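Local coordinates for triacylglycerol lipase (Clostridium botulinum, PDB 5AH1), which hydrolyses ester bonds of triacylglycerols and of synthetic polyesters, as a zinc-binding lipase of the alpha/beta-hydrolase fold, at residues 147-158 with 201-211. Residues are numbered along the deposited sequence; the frame is centred on the assembly and turned at random.
With ZN (zinc ion), chain B.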
loop_
_atom_site.group_PDB
_atom_site.type_symbol
_atom_site.label_atom_id
_atom_site.label_comp_id
_atom_site.label_asym_id
_atom_site.label_seq_id
_atom_site.Cartn_x
_atom_site.Cartn_y
_atom_site.Cartn_z
ATOM N N GLY A 147 -5.835 20.388 -2.777
ATOM C CA GLY A 147 -6.785 20.947 -3.714
ATOM C C GLY A 147 -7.845 21.760 -2.994
ATOM O O GLY A 147 -8.458 21.294 -2.036
ATOM N N GLU A 148 -8.080 22.984 -3.449
ATOM C CA GLU A 148 -9.149 23.782 -2.843
ATOM C C GLU A 148 -10.493 23.055 -2.868
ATOM O O GLU A 148 -11.213 23.019 -1.866
ATOM C CB GLU A 148 -9.291 25.130 -3.541
ATOM C CG GLU A 148 -10.361 26.026 -2.933
ATOM C CD GLU A 148 -10.394 27.385 -3.589
ATOM O OE1 GLU A 148 -9.572 28.246 -3.219
ATOM O OE2 GLU A 148 -11.232 27.581 -4.494
ATOM N N ALA A 149 -10.845 22.508 -4.023
ATOM C CA ALA A 149 -12.166 21.930 -4.190
ATOM C C ALA A 149 -12.333 20.738 -3.262
ATOM O O ALA A 149 -13.330 20.612 -2.562
ATOM C CB ALA A 149 -12.414 21.556 -5.630
ATOM N N HIS A 150 -11.354 19.856 -3.270
ATOM C CA HIS A 150 -11.376 18.685 -2.413
ATOM C C HIS A 150 -11.434 19.074 -0.950
ATOM O O HIS A 150 -12.251 18.544 -0.183
ATOM C CB HIS A 150 -10.119 17.857 -2.673
ATOM C CG HIS A 150 -9.959 16.706 -1.738
ATOM N ND1 HIS A 150 -10.342 15.417 -2.054
ATOM C CD2 HIS A 150 -9.442 16.644 -0.489
ATOM C CE1 HIS A 150 -10.067 14.619 -1.038
ATOM N NE2 HIS A 150 -9.533 15.341 -0.067
ATOM N N ALA A 151 -10.587 20.014 -0.550
ATOM C CA ALA A 151 -10.529 20.392 0.856
ATOM C C ALA A 151 -11.854 21.019 1.304
ATOM O O ALA A 151 -12.311 20.814 2.431
ATOM C CB ALA A 151 -9.368 21.337 1.096
ATOM N N LYS A 152 -12.485 21.776 0.417
ATOM C CA LYS A 152 -13.769 22.363 0.736
ATOM C C LYS A 152 -14.840 21.281 0.853
ATOM O O LYS A 152 -15.653 21.302 1.780
ATOM C CB LYS A 152 -14.185 23.395 -0.310
ATOM C CG LYS A 152 -15.513 24.057 0.020
ATOM C CD LYS A 152 -15.843 25.151 -0.975
ATOM C CE LYS A 152 -17.195 25.799 -0.683
ATOM N NZ LYS A 152 -17.479 26.918 -1.635
ATOM N N LYS A 153 -14.867 20.354 -0.094
ATOM C CA LYS A 153 -15.855 19.292 -0.089
ATOM C C LYS A 153 -15.786 18.428 1.166
ATOM O O LYS A 153 -16.816 18.096 1.759
ATOM C CB LYS A 153 -15.660 18.420 -1.330
ATOM C CG LYS A 153 -16.618 17.238 -1.419
ATOM C CD LYS A 153 -16.399 16.456 -2.702
ATOM C CE LYS A 153 -17.337 15.274 -2.797
ATOM N NZ LYS A 153 -18.737 15.747 -2.995
ATOM N N PHE A 154 -14.569 18.065 1.562
ATOM C CA PHE A 154 -14.377 17.151 2.680
ATOM C C PHE A 154 -14.135 17.861 4.015
ATOM O O PHE A 154 -14.005 17.217 5.051
ATOM C CB PHE A 154 -13.295 16.128 2.330
ATOM C CG PHE A 154 -13.737 15.163 1.267
ATOM C CD1 PHE A 154 -14.762 14.273 1.499
ATOM C CD2 PHE A 154 -13.143 15.163 0.019
ATOM C CE1 PHE A 154 -15.176 13.393 0.515
ATOM C CE2 PHE A 154 -13.558 14.281 -0.971
ATOM C CZ PHE A 154 -14.577 13.395 -0.719
ATOM N N LYS A 155 -14.117 19.191 3.987
ATOM C CA LYS A 155 -14.007 20.015 5.190
ATOM C C LYS A 155 -12.722 19.761 5.958
ATOM O O LYS A 155 -12.722 19.508 7.154
ATOM C CB LYS A 155 -15.227 19.809 6.085
ATOM C CG LYS A 155 -16.550 20.004 5.351
ATOM C CD LYS A 155 -17.741 19.648 6.218
ATOM C CE LYS A 155 -19.055 19.810 5.451
ATOM N NZ LYS A 155 -19.136 18.959 4.217
ATOM N N HIS A 156 -11.611 19.841 5.240
ATOM C CA HIS A 156 -10.291 19.798 5.854
ATOM C C HIS A 156 -9.370 20.839 5.236
ATOM O O HIS A 156 -9.751 21.558 4.324
ATOM C CB HIS A 156 -9.707 18.363 5.909
ATOM C CG HIS A 156 -9.199 17.773 4.613
ATOM N ND1 HIS A 156 -8.131 18.275 3.899
ATOM C CD2 HIS A 156 -9.546 16.617 3.989
ATOM C CE1 HIS A 156 -7.878 17.480 2.872
ATOM N NE2 HIS A 156 -8.710 16.456 2.912
ATOM N N ASN A 157 -8.158 20.951 5.757
ATOM C CA ASN A 157 -7.251 21.989 5.307
ATOM C C ASN A 157 -6.801 21.717 3.884
ATOM O O ASN A 157 -6.577 20.564 3.505
ATOM C CB ASN A 157 -5.993 22.020 6.174
ATOM C CG ASN A 157 -6.235 22.574 7.543
ATOM O OD1 ASN A 157 -7.167 23.340 7.754
ATOM N ND2 ASN A 157 -5.382 22.197 8.486
ATOM N N ARG A 158 -6.629 22.780 3.105
ATOM C CA ARG A 158 -6.028 22.656 1.778
ATOM C C ARG A 158 -4.546 22.320 1.849
ATOM O O ARG A 158 -4.060 21.528 1.042
ATOM C CB ARG A 158 -6.214 23.928 0.960
ATOM C CG ARG A 158 -5.551 23.866 -0.405
ATOM C CD ARG A 158 -5.806 25.069 -1.306
ATOM N NE ARG A 158 -4.955 24.987 -2.485
ATOM C CZ ARG A 158 -4.797 25.964 -3.373
ATOM N NH1 ARG A 158 -5.463 27.093 -3.319
ATOM N NH2 ARG A 158 -3.917 25.815 -4.331
ATOM N N GLU A 201 -12.374 18.725 -11.198
ATOM C CA GLU A 201 -12.950 19.506 -10.098
ATOM C C GLU A 201 -11.984 20.593 -9.657
ATOM O O GLU A 201 -12.387 21.733 -9.434
ATOM C CB GLU A 201 -13.306 18.626 -8.892
ATOM C CG GLU A 201 -14.327 17.550 -9.181
ATOM C CD GLU A 201 -13.685 16.192 -9.482
ATOM O OE1 GLU A 201 -12.786 16.128 -10.352
ATOM O OE2 GLU A 201 -14.066 15.187 -8.835
ATOM N N GLU A 202 -10.701 20.251 -9.532
ATOM C CA GLU A 202 -9.730 21.253 -9.129
ATOM C C GLU A 202 -9.495 22.293 -10.227
ATOM O O GLU A 202 -9.397 23.487 -9.953
ATOM C CB GLU A 202 -8.410 20.608 -8.715
ATOM C CG GLU A 202 -8.498 19.695 -7.519
ATOM C CD GLU A 202 -9.059 20.348 -6.271
ATOM O OE1 GLU A 202 -8.975 21.590 -6.116
ATOM O OE2 GLU A 202 -9.562 19.577 -5.425
ATOM N N ILE A 203 -9.359 21.839 -11.466
ATOM C CA ILE A 203 -9.110 22.747 -12.574
ATOM C C ILE A 203 -10.230 23.769 -12.703
ATOM O O ILE A 203 -9.973 24.941 -12.988
ATOM C CB ILE A 203 -8.955 21.959 -13.900
ATOM C CG1 ILE A 203 -7.645 21.166 -13.908
ATOM C CG2 ILE A 203 -9.028 22.884 -15.119
ATOM C CD1 ILE A 203 -7.610 20.088 -14.979
ATOM N N ASN A 204 -11.474 23.326 -12.519
ATOM C CA ASN A 204 -12.629 24.179 -12.791
ATOM C C ASN A 204 -13.068 25.059 -11.627
ATOM O O ASN A 204 -13.926 25.902 -11.808
ATOM C CB ASN A 204 -13.825 23.336 -13.252
ATOM C CG ASN A 204 -13.609 22.714 -14.612
ATOM O OD1 ASN A 204 -12.845 23.228 -15.422
ATOM N ND2 ASN A 204 -14.307 21.618 -14.879
ATOM N N CYS A 205 -12.507 24.897 -10.437
ATOM C CA CYS A 205 -13.041 25.661 -9.312
ATOM C C CYS A 205 -12.453 27.067 -9.208
ATOM O O CYS A 205 -12.938 27.875 -8.419
ATOM C CB CYS A 205 -12.889 24.899 -8.006
ATOM S SG CYS A 205 -11.232 24.888 -7.373
ATOM N N GLY A 206 -11.435 27.376 -10.008
ATOM C CA GLY A 206 -10.935 28.739 -10.057
ATOM C C GLY A 206 -10.124 29.144 -8.832
ATOM O O GLY A 206 -10.150 30.305 -8.422
ATOM N N GLN A 207 -9.402 28.199 -8.244
ATOM C CA GLN A 207 -8.558 28.475 -7.087
ATOM C C GLN A 207 -7.288 29.211 -7.481
ATOM O O GLN A 207 -6.849 29.147 -8.640
ATOM C CB GLN A 207 -8.184 27.171 -6.379
ATOM C CG GLN A 207 -7.199 26.289 -7.129
ATOM C CD GLN A 207 -7.263 24.876 -6.607
ATOM O OE1 GLN A 207 -6.701 24.557 -5.549
ATOM N NE2 GLN A 207 -7.991 24.011 -7.314
ATOM N N GLU A 208 -6.686 29.886 -6.503
ATOM C CA GLU A 208 -5.379 30.496 -6.705
ATOM C C GLU A 208 -4.295 29.448 -6.581
ATOM O O GLU A 208 -4.323 28.574 -5.692
ATOM C CB GLU A 208 -5.120 31.625 -5.695
ATOM C CG GLU A 208 -5.996 32.853 -5.866
ATOM C CD GLU A 208 -5.796 33.550 -7.204
ATOM O OE1 GLU A 208 -4.745 34.194 -7.420
ATOM O OE2 GLU A 208 -6.689 33.447 -8.060
ATOM N N ASN A 209 -3.334 29.530 -7.492
ATOM C CA ASN A 209 -2.119 28.714 -7.456
ATOM C C ASN A 209 -2.403 27.236 -7.300
ATOM O O ASN A 209 -1.897 26.570 -6.397
ATOM C CB ASN A 209 -1.166 29.235 -6.385
ATOM C CG ASN A 209 -0.726 30.638 -6.688
ATOM O OD1 ASN A 209 -0.041 30.876 -7.705
ATOM N ND2 ASN A 209 -1.111 31.579 -5.853
ATOM N N ILE A 210 -3.214 26.717 -8.216
ATOM C CA ILE A 210 -3.522 25.295 -8.238
ATOM C C ILE A 210 -2.221 24.482 -8.192
ATOM O O ILE A 210 -1.199 24.839 -8.788
ATOM C CB ILE A 210 -4.361 24.931 -9.493
ATOM C CG1 ILE A 210 -4.889 23.498 -9.418
ATOM C CG2 ILE A 210 -3.561 25.185 -10.785
ATOM C CD1 ILE A 210 -5.861 23.159 -10.534
ATOM N N SER A 211 -2.237 23.373 -7.471
ATOM C CA SER A 211 -1.088 22.470 -7.507
ATOM C C SER A 211 -0.876 21.963 -8.925
ATOM O O SER A 211 -1.832 21.544 -9.577
ATOM C CB SER A 211 -1.314 21.263 -6.603
ATOM O OG SER A 211 -0.212 20.376 -6.724
HETATM ZN ZN ZN B . -8.779 14.728 1.776
HETATM O O HOH W 1 -7.806 29.988 -3.878
HETATM O O HOH W 2 -11.784 29.504 -5.908
#
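Glu202 OE1 is gripped by two donors, Ala149 N at the start of helix 148-154 and the side-chain NE2 of Gln207: Ala149 N meets it from across the contact at 3.0 Å, on the syn side and slightly out of the carboxylate plane, while Gln207 NE2, from its own segment, takes the anti lone pair. The other oxygen, OE2, turns its syn lone pair to His150 N at 2.8 Å. One carboxylate thus serves two successive amides of the first helical turn, and its negative charge probably gains from the positive end of the helix dipole.

Gln207 completes the work. Its OE1 accepts from Glu148 N (3.0 Å, 164° at the hydrogen), the donor standing above the carbonyl plane, and NE2 also binds Glu202 O, which fixes the flip of the amide. In one of its two conformers, the extended Glu148 side chain runs antiparallel past Gln207, bringing its carboxylate alongside Gln207 CB, and a water links Glu148 OE1 to Glu208 N.

Extended from CG to NE, Arg158 brings NH1 (3.0 Å) and NH2 (3.1 Å) end-on to Glu208 O, which lies in the guanidinium plane. Gln207 OE1 lies over one face of the guanidinium, 3.2 Å from Arg158 CZ, and NH2 also forms a salt bridge with Asp145.

His150, whose amide Glu202 holds, binds zinc through NE2 at 2.1 Å, together with His156 just beyond the helix, Asp130 and Asp302. The principle illustrated is side-chain capping of a helix N-terminus by a carboxylate and an amide from elsewhere in the chain, here on a helix carrying a ligand of the His2Asp2 zinc site in an alpha/beta-hydrolase lipase.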